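Local coordinates for bifunctional protein PutA (Bdellovibrio bacteriovorus, PDB 5UR2) that probably oxidises proline to glutamate in two steps, pairing an FAD-dependent proline dehydrogenase with an NAD-dependent L-glutamate gamma-semialdehyde dehydrogenase in one chain, at residues S330-E335 against D446-L451; H626-S631 against A968-N973; T653-A658 against K962-P967. All blocks are in the same frame, centred on the assembly; numbering follows the deposited sequence.

Contact 1: S330-E335 against D446-L451; sequences SDANYE and DPAQGL. With P5F (N-propargylglycine-modified flavin adenine dinucleotide), chain F.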
loop_
_atom_site.group_PDB
_atom_site.type_symbol
_atom_site.label_atom_id
_atom_site.label_comp_id
_atom_site.label_asym_id
_atom_site.label_seq_id
_atom_site.Cartn_x
_atom_site.Cartn_y
_atom_site.Cartn_z
ATOM N N SER B 330 -32.082 -17.587 24.326
ATOM C CA SER B 330 -31.666 -18.439 25.441
ATOM C C SER B 330 -32.789 -18.610 26.462
ATOM O O SER B 330 -33.085 -19.732 26.893
ATOM C CB SER B 330 -30.421 -17.865 26.107
ATOM O OG SER B 330 -29.325 -17.909 25.225
ATOM N N ASP B 331 -33.442 -17.508 26.844
ATOM C CA ASP B 331 -34.559 -17.597 27.779
ATOM C C ASP B 331 -35.658 -18.495 27.217
ATOM O O ASP B 331 -36.134 -19.416 27.893
ATOM C CB ASP B 331 -35.128 -16.201 28.056
ATOM C CG ASP B 331 -34.171 -15.296 28.850
ATOM O OD1 ASP B 331 -33.192 -15.779 29.468
ATOM O OD2 ASP B 331 -34.427 -14.074 28.865
ATOM N N ALA B 332 -36.026 -18.283 25.949
ATOM C CA ALA B 332 -37.116 -19.057 25.359
ATOM C C ALA B 332 -36.756 -20.531 25.288
ATOM O O ALA B 332 -37.594 -21.399 25.566
ATOM C CB ALA B 332 -37.466 -18.525 23.965
ATOM N N ASN B 333 -35.511 -20.830 24.911
ATOM C CA ASN B 333 -35.065 -22.215 24.869
ATOM C C ASN B 333 -35.017 -22.819 26.273
ATOM O O ASN B 333 -35.317 -24.005 26.453
ATOM C CB ASN B 333 -33.689 -22.290 24.200
ATOM C CG ASN B 333 -33.278 -23.703 23.912
ATOM O OD1 ASN B 333 -33.896 -24.374 23.076
ATOM N ND2 ASN B 333 -32.248 -24.181 24.596
ATOM N N TYR B 334 -34.641 -22.021 27.280
ATOM C CA TYR B 334 -34.668 -22.508 28.659
ATOM C C TYR B 334 -36.071 -22.973 29.024
ATOM O O TYR B 334 -36.260 -24.082 29.541
ATOM C CB TYR B 334 -34.203 -21.413 29.624
ATOM C CG TYR B 334 -33.947 -21.891 31.042
ATOM C CD1 TYR B 334 -34.996 -22.219 31.901
ATOM C CD2 TYR B 334 -32.647 -21.986 31.528
ATOM C CE1 TYR B 334 -34.754 -22.666 33.206
ATOM C CE2 TYR B 334 -32.390 -22.415 32.810
ATOM C CZ TYR B 334 -33.444 -22.756 33.653
ATOM O OH TYR B 334 -33.155 -23.190 34.926
ATOM N N GLU B 335 -37.072 -22.138 28.744
ATOM C CA GLU B 335 -38.434 -22.500 29.113
ATOM C C GLU B 335 -38.906 -23.725 28.335
ATOM O O GLU B 335 -39.568 -24.605 28.897
ATOM C CB GLU B 335 -39.359 -21.289 28.932
ATOM C CG GLU B 335 -39.048 -20.183 29.945
ATOM C CD GLU B 335 -39.987 -18.973 29.914
ATOM O OE1 GLU B 335 -41.098 -19.047 29.357
ATOM O OE2 GLU B 335 -39.593 -17.929 30.471
ATOM N N ASP B 446 -42.951 -12.626 27.800
ATOM C CA ASP B 446 -42.622 -13.918 27.219
ATOM C C ASP B 446 -41.421 -13.768 26.291
ATOM O O ASP B 446 -41.516 -13.055 25.286
ATOM C CB ASP B 446 -43.860 -14.462 26.485
ATOM C CG ASP B 446 -43.631 -15.828 25.847
ATOM O OD1 ASP B 446 -42.537 -16.413 26.010
ATOM O OD2 ASP B 446 -44.575 -16.334 25.206
ATOM N N PRO B 447 -40.291 -14.430 26.571
ATOM C CA PRO B 447 -39.129 -14.311 25.668
ATOM C C PRO B 447 -39.413 -14.801 24.264
ATOM O O PRO B 447 -38.739 -14.361 23.315
ATOM C CB PRO B 447 -38.062 -15.179 26.353
ATOM C CG PRO B 447 -38.865 -16.156 27.191
ATOM C CD PRO B 447 -40.043 -15.376 27.677
ATOM N N ALA B 448 -40.393 -15.703 24.113
ATOM C CA ALA B 448 -40.786 -16.201 22.800
ATOM C C ALA B 448 -41.581 -15.181 21.997
ATOM O O ALA B 448 -41.670 -15.326 20.773
ATOM C CB ALA B 448 -41.596 -17.489 22.933
ATOM N N GLN B 449 -42.118 -14.138 22.632
ATOM C CA GLN B 449 -42.957 -13.183 21.913
ATOM C C GLN B 449 -42.119 -12.358 20.943
ATOM O O GLN B 449 -41.143 -11.717 21.340
ATOM C CB GLN B 449 -43.684 -12.265 22.894
ATOM C CG GLN B 449 -44.336 -11.049 22.212
ATOM C CD GLN B 449 -45.160 -10.184 23.164
ATOM O OE1 GLN B 449 -44.646 -9.606 24.116
ATOM N NE2 GLN B 449 -46.445 -10.081 22.885
ATOM N N GLY B 450 -42.506 -12.376 19.671
ATOM C CA GLY B 450 -41.746 -11.672 18.661
ATOM C C GLY B 450 -40.325 -12.161 18.503
ATOM O O GLY B 450 -39.485 -11.425 17.981
ATOM N N LEU B 451 -40.034 -13.396 18.917
ATOM C CA LEU B 451 -38.662 -13.897 18.940
ATOM C C LEU B 451 -38.155 -14.130 17.521
ATOM O O LEU B 451 -38.699 -14.956 16.777
ATOM C CB LEU B 451 -38.575 -15.190 19.742
ATOM C CG LEU B 451 -37.174 -15.804 19.798
ATOM C CD1 LEU B 451 -36.145 -14.844 20.470
ATOM C CD2 LEU B 451 -37.226 -17.159 20.481
HETATM P PA P5F F . -30.238 -14.206 33.055
HETATM O O1A P5F F . -31.786 -14.393 32.918
HETATM O O2A P5F F . -29.727 -12.853 33.106
HETATM O O5B P5F F . -29.425 -14.763 31.918
HETATM C C5B P5F F . -28.080 -14.415 31.615
HETATM C C4B P5F F . -27.523 -15.447 30.623
HETATM O O4B P5F F . -28.037 -15.311 29.319
HETATM C C3B P5F F . -26.035 -15.465 30.427
HETATM O O3B P5F F . -25.370 -16.088 31.459
HETATM C C2B P5F F . -25.891 -16.187 29.148
HETATM O O2B P5F F . -25.977 -17.551 29.380
HETATM C C1B P5F F . -27.089 -15.748 28.385
HETATM N N9A P5F F . -26.845 -14.665 27.467
HETATM C C8A P5F F . -26.339 -13.403 27.749
HETATM N N7A P5F F . -26.296 -12.698 26.612
HETATM C C5A P5F F . -26.784 -13.465 25.552
HETATM C C6A P5F F . -26.951 -13.268 24.183
HETATM N N6A P5F F . -26.603 -12.015 23.575
HETATM N N1A P5F F . -27.443 -14.252 23.406
HETATM C C2A P5F F . -27.790 -15.446 23.932
HETATM N N3A P5F F . -27.611 -15.679 25.264
HETATM C C4A P5F F . -27.130 -14.737 26.085
HETATM N N1 P5F F . -23.069 -22.250 33.683
HETATM C C2 P5F F . -22.444 -23.240 32.840
HETATM O O2 P5F F . -22.243 -22.932 31.513
HETATM N N3 P5F F . -22.051 -24.515 33.362
HETATM C C4 P5F F . -22.249 -24.864 34.721
HETATM O O4 P5F F . -21.841 -26.128 35.165
HETATM C C4X P5F F . -22.899 -23.816 35.616
HETATM N N5 P5F F . -23.029 -24.013 37.058
HETATM C C5X P5F F . -24.037 -23.174 37.736
HETATM C C6 P5F F . -24.644 -23.634 39.023
HETATM C C7 P5F F . -25.674 -22.874 39.630
HETATM C C7M P5F F . -26.280 -23.352 40.932
HETATM C C8 P5F F . -26.140 -21.670 39.021
HETATM C C8M P5F F . -27.237 -20.838 39.637
HETATM C C9 P5F F . -25.574 -21.229 37.802
HETATM C C9A P5F F . -24.488 -22.021 37.158
HETATM N N10 P5F F . -23.919 -21.573 35.885
HETATM C C10 P5F F . -23.277 -22.575 35.081
HETATM C "C1'" P5F F . -24.146 -20.214 35.334
HETATM C "C2'" P5F F . -25.476 -20.098 34.589
HETATM O "O2'" P5F F . -25.400 -20.849 33.438
HETATM C "C3'" P5F F . -25.894 -18.669 34.233
HETATM O "O3'" P5F F . -24.948 -18.137 33.384
HETATM C "C4'" P5F F . -26.034 -17.724 35.418
HETATM O "O4'" P5F F . -26.388 -18.494 36.515
HETATM C "C5'" P5F F . -26.965 -16.517 35.194
HETATM O "O5'" P5F F . -28.135 -16.823 34.461
HETATM P P P5F F . -29.621 -16.258 34.783
HETATM O O1P P5F F . -30.854 -17.152 34.375
HETATM O O2P P5F F . -29.453 -15.887 36.305
HETATM O O3P P5F F . -29.533 -14.702 34.267
HETATM C C21 P5F F . -20.457 -23.912 37.532
HETATM C C22 P5F F . -21.788 -24.057 37.352
HETATM C C23 P5F F . -19.449 -24.850 36.846
#

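Contact 2: H626-S631 against A968-N973; sequences HYIYKS and ACVTEN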
loop_
_atom_site.group_PDB
_atom_site.type_symbol
_atom_site.label_atom_id
_atom_site.label_comp_id
_atom_site.label_asym_id
_atom_site.label_seq_id
_atom_site.Cartn_x
_atom_site.Cartn_y
_atom_site.Cartn_z
ATOM N N HIS B 626 0.426 6.588 -14.298
ATOM C CA HIS B 626 -0.008 5.467 -13.471
ATOM C C HIS B 626 1.184 4.663 -12.964
ATOM O O HIS B 626 2.166 4.457 -13.685
ATOM C CB HIS B 626 -0.946 4.562 -14.223
ATOM C CG HIS B 626 -2.247 5.208 -14.564
ATOM N ND1 HIS B 626 -2.435 5.933 -15.719
ATOM C CD2 HIS B 626 -3.423 5.254 -13.895
ATOM C CE1 HIS B 626 -3.675 6.389 -15.755
ATOM N NE2 HIS B 626 -4.296 5.991 -14.659
ATOM N N TYR B 627 1.084 4.239 -11.703
ATOM C CA TYR B 627 2.037 3.363 -11.040
ATOM C C TYR B 627 1.483 1.944 -11.101
ATOM O O TYR B 627 0.320 1.710 -10.739
ATOM C CB TYR B 627 2.248 3.835 -9.597
ATOM C CG TYR B 627 3.399 3.236 -8.810
ATOM C CD1 TYR B 627 4.696 3.738 -8.942
ATOM C CD2 TYR B 627 3.181 2.233 -7.873
ATOM C CE1 TYR B 627 5.738 3.226 -8.199
ATOM C CE2 TYR B 627 4.223 1.713 -7.121
ATOM C CZ TYR B 627 5.495 2.220 -7.285
ATOM O OH TYR B 627 6.537 1.717 -6.541
ATOM N N ILE B 628 2.285 1.015 -11.628
ATOM C CA ILE B 628 1.843 -0.355 -11.899
ATOM C C ILE B 628 2.929 -1.319 -11.430
ATOM O O ILE B 628 4.034 -0.912 -11.068
ATOM C CB ILE B 628 1.545 -0.586 -13.404
ATOM C CG1 ILE B 628 2.841 -0.397 -14.225
ATOM C CG2 ILE B 628 0.448 0.339 -13.913
ATOM C CD1 ILE B 628 2.719 -0.732 -15.721
ATOM N N TYR B 629 2.606 -2.615 -11.446
ATOM C CA TYR B 629 3.567 -3.667 -11.147
ATOM C C TYR B 629 3.713 -4.596 -12.349
ATOM O O TYR B 629 2.737 -4.860 -13.064
ATOM C CB TYR B 629 3.159 -4.466 -9.902
ATOM C CG TYR B 629 3.247 -3.604 -8.677
ATOM C CD1 TYR B 629 4.460 -3.410 -8.025
ATOM C CD2 TYR B 629 2.134 -2.923 -8.216
ATOM C CE1 TYR B 629 4.547 -2.578 -6.913
ATOM C CE2 TYR B 629 2.211 -2.092 -7.116
ATOM C CZ TYR B 629 3.411 -1.929 -6.472
ATOM O OH TYR B 629 3.458 -1.104 -5.384
ATOM N N LYS B 630 4.950 -5.060 -12.557
ATOM C CA LYS B 630 5.347 -6.016 -13.584
ATOM C C LYS B 630 5.920 -7.274 -12.934
ATOM O O LYS B 630 6.482 -7.218 -11.840
ATOM C CB LYS B 630 6.428 -5.432 -14.512
ATOM C CG LYS B 630 6.007 -4.231 -15.396
ATOM C CD LYS B 630 7.279 -3.643 -16.049
ATOM C CE LYS B 630 7.012 -2.538 -17.098
ATOM N NZ LYS B 630 6.227 -3.022 -18.259
ATOM N N SER B 631 5.809 -8.406 -13.629
ATOM C CA SER B 631 6.504 -9.606 -13.193
ATOM C C SER B 631 8.003 -9.464 -13.459
ATOM O O SER B 631 8.443 -8.576 -14.189
ATOM C CB SER B 631 5.942 -10.829 -13.908
ATOM O OG SER B 631 6.042 -10.664 -15.300
ATOM N N ALA B 968 6.567 0.015 -11.786
ATOM C CA ALA B 968 6.775 0.751 -13.020
ATOM C C ALA B 968 5.796 1.919 -13.094
ATOM O O ALA B 968 4.785 1.957 -12.392
ATOM C CB ALA B 968 6.620 -0.158 -14.248
ATOM N N CYS B 969 6.107 2.865 -13.979
ATOM C CA CYS B 969 5.302 4.060 -14.202
ATOM C C CYS B 969 5.080 4.234 -15.702
ATOM O O CYS B 969 6.021 4.084 -16.494
ATOM C CB CYS B 969 5.978 5.312 -13.619
ATOM S SG CYS B 969 4.928 6.791 -13.710
ATOM N N VAL B 970 3.832 4.497 -16.090
ATOM C CA VAL B 970 3.450 4.784 -17.474
ATOM C C VAL B 970 2.895 6.203 -17.515
ATOM O O VAL B 970 1.925 6.523 -16.815
ATOM C CB VAL B 970 2.409 3.781 -18.013
ATOM C CG1 VAL B 970 1.980 4.182 -19.413
ATOM C CG2 VAL B 970 2.958 2.342 -18.016
ATOM N N THR B 971 3.499 7.053 -18.329
ATOM C CA THR B 971 3.140 8.458 -18.373
ATOM C C THR B 971 2.786 8.797 -19.808
ATOM O O THR B 971 3.567 8.518 -20.721
ATOM C CB THR B 971 4.291 9.328 -17.838
ATOM O OG1 THR B 971 4.588 8.929 -16.496
ATOM C CG2 THR B 971 3.943 10.805 -17.849
ATOM N N GLU B 972 1.587 9.342 -20.013
ATOM C CA GLU B 972 1.100 9.665 -21.351
ATOM C C GLU B 972 0.630 11.118 -21.427
ATOM O O GLU B 972 -0.291 11.529 -20.708
ATOM C CB GLU B 972 -0.013 8.702 -21.765
ATOM C CG GLU B 972 -0.660 9.051 -23.100
ATOM C CD GLU B 972 -1.643 7.979 -23.589
ATOM O OE1 GLU B 972 -1.982 7.047 -22.818
ATOM O OE2 GLU B 972 -2.087 8.090 -24.744
ATOM N N ASN B 973 1.256 11.883 -22.312
ATOM C CA ASN B 973 0.786 13.219 -22.648
ATOM C C ASN B 973 -0.512 13.102 -23.438
ATOM O O ASN B 973 -0.536 12.474 -24.502
ATOM C CB ASN B 973 1.862 13.942 -23.461
ATOM C CG ASN B 973 1.412 15.303 -23.973
ATOM O OD1 ASN B 973 0.394 15.836 -23.554
ATOM N ND2 ASN B 973 2.215 15.892 -24.855
HETATM O O HOH W 1 -0.726 6.236 -17.733
#

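Contact 3: T653-A658 against K962-P967; sequences TAAAVA and KQYMEP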
loop_
_atom_site.group_PDB
_atom_site.type_symbol
_atom_site.label_atom_id
_atom_site.label_comp_id
_atom_site.label_asym_id
_atom_site.label_seq_id
_atom_site.Cartn_x
_atom_site.Cartn_y
_atom_site.Cartn_z
ATOM N N THR B 653 2.739 -19.959 -5.353
ATOM C CA THR B 653 1.570 -19.214 -5.820
ATOM C C THR B 653 1.844 -17.717 -5.850
ATOM O O THR B 653 1.358 -17.015 -6.750
ATOM C CB THR B 653 0.331 -19.500 -4.968
ATOM O OG1 THR B 653 0.594 -19.189 -3.596
ATOM C CG2 THR B 653 -0.095 -20.937 -5.087
ATOM N N ALA B 654 2.606 -17.199 -4.878
ATOM C CA ALA B 654 2.942 -15.778 -4.921
ATOM C C ALA B 654 3.719 -15.458 -6.188
ATOM O O ALA B 654 3.360 -14.542 -6.932
ATOM C CB ALA B 654 3.744 -15.357 -3.685
ATOM N N ALA B 655 4.754 -16.252 -6.476
ATOM C CA ALA B 655 5.556 -16.035 -7.674
ATOM C C ALA B 655 4.698 -16.148 -8.929
ATOM O O ALA B 655 4.736 -15.280 -9.802
ATOM C CB ALA B 655 6.697 -17.049 -7.722
ATOM N N ALA B 656 3.922 -17.223 -9.028
ATOM C CA ALA B 656 3.158 -17.477 -10.242
ATOM C C ALA B 656 2.018 -16.481 -10.409
ATOM O O ALA B 656 1.809 -15.959 -11.515
ATOM C CB ALA B 656 2.637 -18.916 -10.242
ATOM N N VAL B 657 1.277 -16.180 -9.329
ATOM C CA VAL B 657 0.154 -15.261 -9.497
ATOM C C VAL B 657 0.667 -13.883 -9.891
ATOM O O VAL B 657 -0.020 -13.139 -10.600
ATOM C CB VAL B 657 -0.735 -15.183 -8.235
ATOM C CG1 VAL B 657 -0.191 -14.144 -7.230
ATOM C CG2 VAL B 657 -2.156 -14.820 -8.629
ATOM N N ALA B 658 1.894 -13.541 -9.488
ATOM C CA ALA B 658 2.478 -12.276 -9.917
ATOM C C ALA B 658 2.919 -12.288 -11.372
ATOM O O ALA B 658 3.423 -11.265 -11.842
ATOM C CB ALA B 658 3.675 -11.914 -9.034
ATOM N N LYS B 962 4.676 -7.989 -3.627
ATOM C CA LYS B 962 5.463 -7.025 -4.397
ATOM C C LYS B 962 6.928 -7.430 -4.548
ATOM O O LYS B 962 7.591 -6.988 -5.501
ATOM C CB LYS B 962 5.382 -5.643 -3.743
ATOM C CG LYS B 962 3.969 -5.031 -3.759
ATOM C CD LYS B 962 3.953 -3.743 -2.958
ATOM C CE LYS B 962 2.597 -3.104 -2.970
ATOM N NZ LYS B 962 2.627 -1.760 -2.338
ATOM N N GLN B 963 7.452 -8.244 -3.633
ATOM C CA GLN B 963 8.832 -8.723 -3.754
ATOM C C GLN B 963 9.039 -9.565 -5.009
ATOM O O GLN B 963 10.180 -9.727 -5.459
ATOM C CB GLN B 963 9.209 -9.545 -2.521
ATOM C CG GLN B 963 9.376 -8.747 -1.232
ATOM C CD GLN B 963 10.680 -7.980 -1.214
ATOM O OE1 GLN B 963 10.746 -6.837 -1.661
ATOM N NE2 GLN B 963 11.745 -8.634 -0.753
ATOM N N TYR B 964 7.966 -10.142 -5.548
ATOM C CA TYR B 964 8.015 -10.936 -6.764
ATOM C C TYR B 964 7.750 -10.104 -8.013
ATOM O O TYR B 964 7.587 -10.677 -9.093
ATOM C CB TYR B 964 6.996 -12.085 -6.681
ATOM C CG TYR B 964 7.335 -13.088 -5.599
ATOM C CD1 TYR B 964 6.921 -12.897 -4.281
ATOM C CD2 TYR B 964 8.088 -14.214 -5.897
ATOM C CE1 TYR B 964 7.244 -13.822 -3.287
ATOM C CE2 TYR B 964 8.404 -15.140 -4.931
ATOM C CZ TYR B 964 7.983 -14.946 -3.630
ATOM O OH TYR B 964 8.335 -15.892 -2.697
ATOM N N MET B 965 7.737 -8.773 -7.890
ATOM C CA MET B 965 7.358 -7.880 -8.976
ATOM C C MET B 965 8.336 -6.713 -9.026
ATOM O O MET B 965 9.198 -6.566 -8.156
ATOM C CB MET B 965 5.897 -7.392 -8.815
ATOM C CG MET B 965 4.912 -8.547 -8.868
ATOM S SD MET B 965 3.159 -8.088 -8.888
ATOM C CE MET B 965 3.051 -7.113 -7.405
ATOM N N GLU B 966 8.233 -5.920 -10.098
ATOM C CA GLU B 966 8.914 -4.650 -10.271
ATOM C C GLU B 966 7.886 -3.533 -10.355
ATOM O O GLU B 966 6.892 -3.660 -11.079
ATOM C CB GLU B 966 9.788 -4.609 -11.549
ATOM C CG GLU B 966 11.050 -5.443 -11.516
ATOM C CD GLU B 966 12.062 -4.902 -10.559
ATOM O OE1 GLU B 966 12.142 -3.651 -10.423
ATOM O OE2 GLU B 966 12.774 -5.725 -9.933
ATOM N N PRO B 967 8.108 -2.427 -9.658
ATOM C CA PRO B 967 7.247 -1.257 -9.851
ATOM C C PRO B 967 7.582 -0.578 -11.165
ATOM O O PRO B 967 8.734 -0.584 -11.609
ATOM C CB PRO B 967 7.616 -0.355 -8.669
ATOM C CG PRO B 967 9.120 -0.660 -8.475
ATOM C CD PRO B 967 9.264 -2.139 -8.772
#

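Contact 1: S330-E335 against D446-L451
Pro447 lays its ring against one side of helix 327-343, between Asp331, Ala332 and Glu335. Its CB lies 3.5 Å from Asp331 CB, and the same CB is 3.7 Å from the backbone N of Ala332. The other end of the ring faces Glu335. These two side chains reach toward each other tip to tip, with Glu335 OE2 3.8 Å from Pro447 CG. Glu335 is extended beyond CG, which carries its carboxylate out to the ring. Its OE1 forms a salt bridge with Arg358 and is hydrogen-bonded to Tyr366 OH. Ala332 points its CB at the loop and meets Leu451 CD2 at 3.7 Å. No hydrogen bond joins the two segments.

The helix belongs to the proline dehydrogenase barrel, a closed ring of eight parallel strands of the TIM-barrel class, and it also lines the flavin pocket. Ser330 turns away from the loop, and its OG donates to N3A of the modified FAD at 2.8 Å. Asp331 forms salt bridges with Lys303 through OD1 and Lys327 through OD2.

The loop has its own bracing. An Asx turn runs from Asp446 OD1 to Ala448 N, which approaches from above the carboxylate plane at 2.9 Å. Asp446 OD1 also sits 4.5 Å from Glu335 OE1. Arg358 probably eases the repulsion between these like charges, though its ion pair with Asp446 is long and weak.

Contact 2: H626-S631 against A968-N973
His626 and Val970 form a hydrogen-bonded antiparallel pair. His626 N donates to Val970 O at 2.9 Å, and Val970 N returns a bond to His626 O. Ile628 and Ala968 repeat the pattern two residues on. There Ile628 N donates to Ala968 O at 2.8 Å with a nearly straight N-H...O angle of 170°. Ala968 N donates back to Ile628 O. A water adds a side-chain link. It sits in the plane of the His626 ring, 2.7 Å from ND1, and donates to Val970 O. That carbonyl is thus gripped by both a backbone N-H and a water.

Between these pairs lies the non-hydrogen-bonded pair of Tyr627 and Cys969. Here the backbones meet through CA-H...O contacts, the shorter from Cys969 CA to His626 O at 3.2 Å.

The apolar packing is on the face that holds Ile628, Ala968 and Val970. Ile628 CG1 sits in the crowded position between its own backbone N and carbonyl carbon (chi1 63°). It rests 3.8 Å from Ala968 CB. Its CD1 continues to Val970 CG2, where the two side chains cross obliquely. Lys630 lays CE 3.7 Å from Ala968 CB, so that methyl has neighbours from two side chains. On the face of Tyr627 and Cys969, Tyr627 OH is hydrogen-bonded to Asp959 OD2 of the second subunit.

Residues Cys969 to Glu972 also pair in parallel with a strand of the second subunit. The arrangement is an antiparallel beta ribbon that carries the sheet across the dimer interface, consistent with the oligomerization arm of aldehyde dehydrogenases, built here from strands far apart in sequence.

Contact 3: T653-A658 against K962-P967
Tyr964 lays one face of its ring on the last turns of helix 646-657. Ala654 makes a CH-pi contact. Its CB stands over that face, 4.2 Å from the centroid of the Tyr964 ring and 27° off the ring normal. Its closest ring atom is Tyr964 CE1, at 3.8 Å. The backbone N of Ala655 lies over the same face, offset toward the rim. Tyr964 CG is anti to the carbonyl carbon (chi1 -65°), which starts the ring off toward the helix.

Other contacts are apolar. Ala655 touches the CD2 and CE2 side of the ring, with its CB 3.6 Å from Tyr964 CD2. Ala658, just past the helix end, points its CB toward segment 962-967. That methyl meets Met965 CG at 3.6 Å and the sulfur of Met965 a little farther off. It also approaches Tyr964 CB, at 4.1 Å. The helix presents only small side chains here, so the ring can come close to the backbone.

Hydrogen bonds do not pass directly between the segments. Asn660 links them instead, its ND2 bonding to both Ala655 O and Tyr964 O. Tyr964 OH is hydrogen-bonded to Tyr960 OH, and the two rings also meet. The backbone oxygens of Gln963 and Met965 are held by Arg742.

All five touching residues are buried. Tyr964 lies about 10 Å, side chain to side chain, from Glu746, a predicted active-site residue. The contact packs Tyr964 and Met965, where the chain leads into the C-terminal strand, against helix 646-657. That helix is the crossover of a beta-alpha-beta unit between parallel strands 623-638 and 661-665, consistent with the Rossmann-type NAD-binding fold of aldehyde dehydrogenases.

How the contacts relate
Contact 1 comes first along the chain and stands apart, in the proline dehydrogenase part beside the flavin. Its nearest atoms are about 48 Å from contact 2 and about 42 Å from contact 3. Contacts 2 and 3 both belong to the aldehyde dehydrogenase part, with centres 16 Å apart. Segments 653-658 and 962-967 fall between 626-631 and 968-973 in sequence, so contact 3 is enclosed by contact 2. Strand 965-973 serves both: Met965 and the residue before it meet helix 646-657, and its later part pairs with strand 623-638. A probable backbone bond from Glu966 N to Lys630 O joins them. Thus one strand runs from the domain's buried interior to the subunit interface.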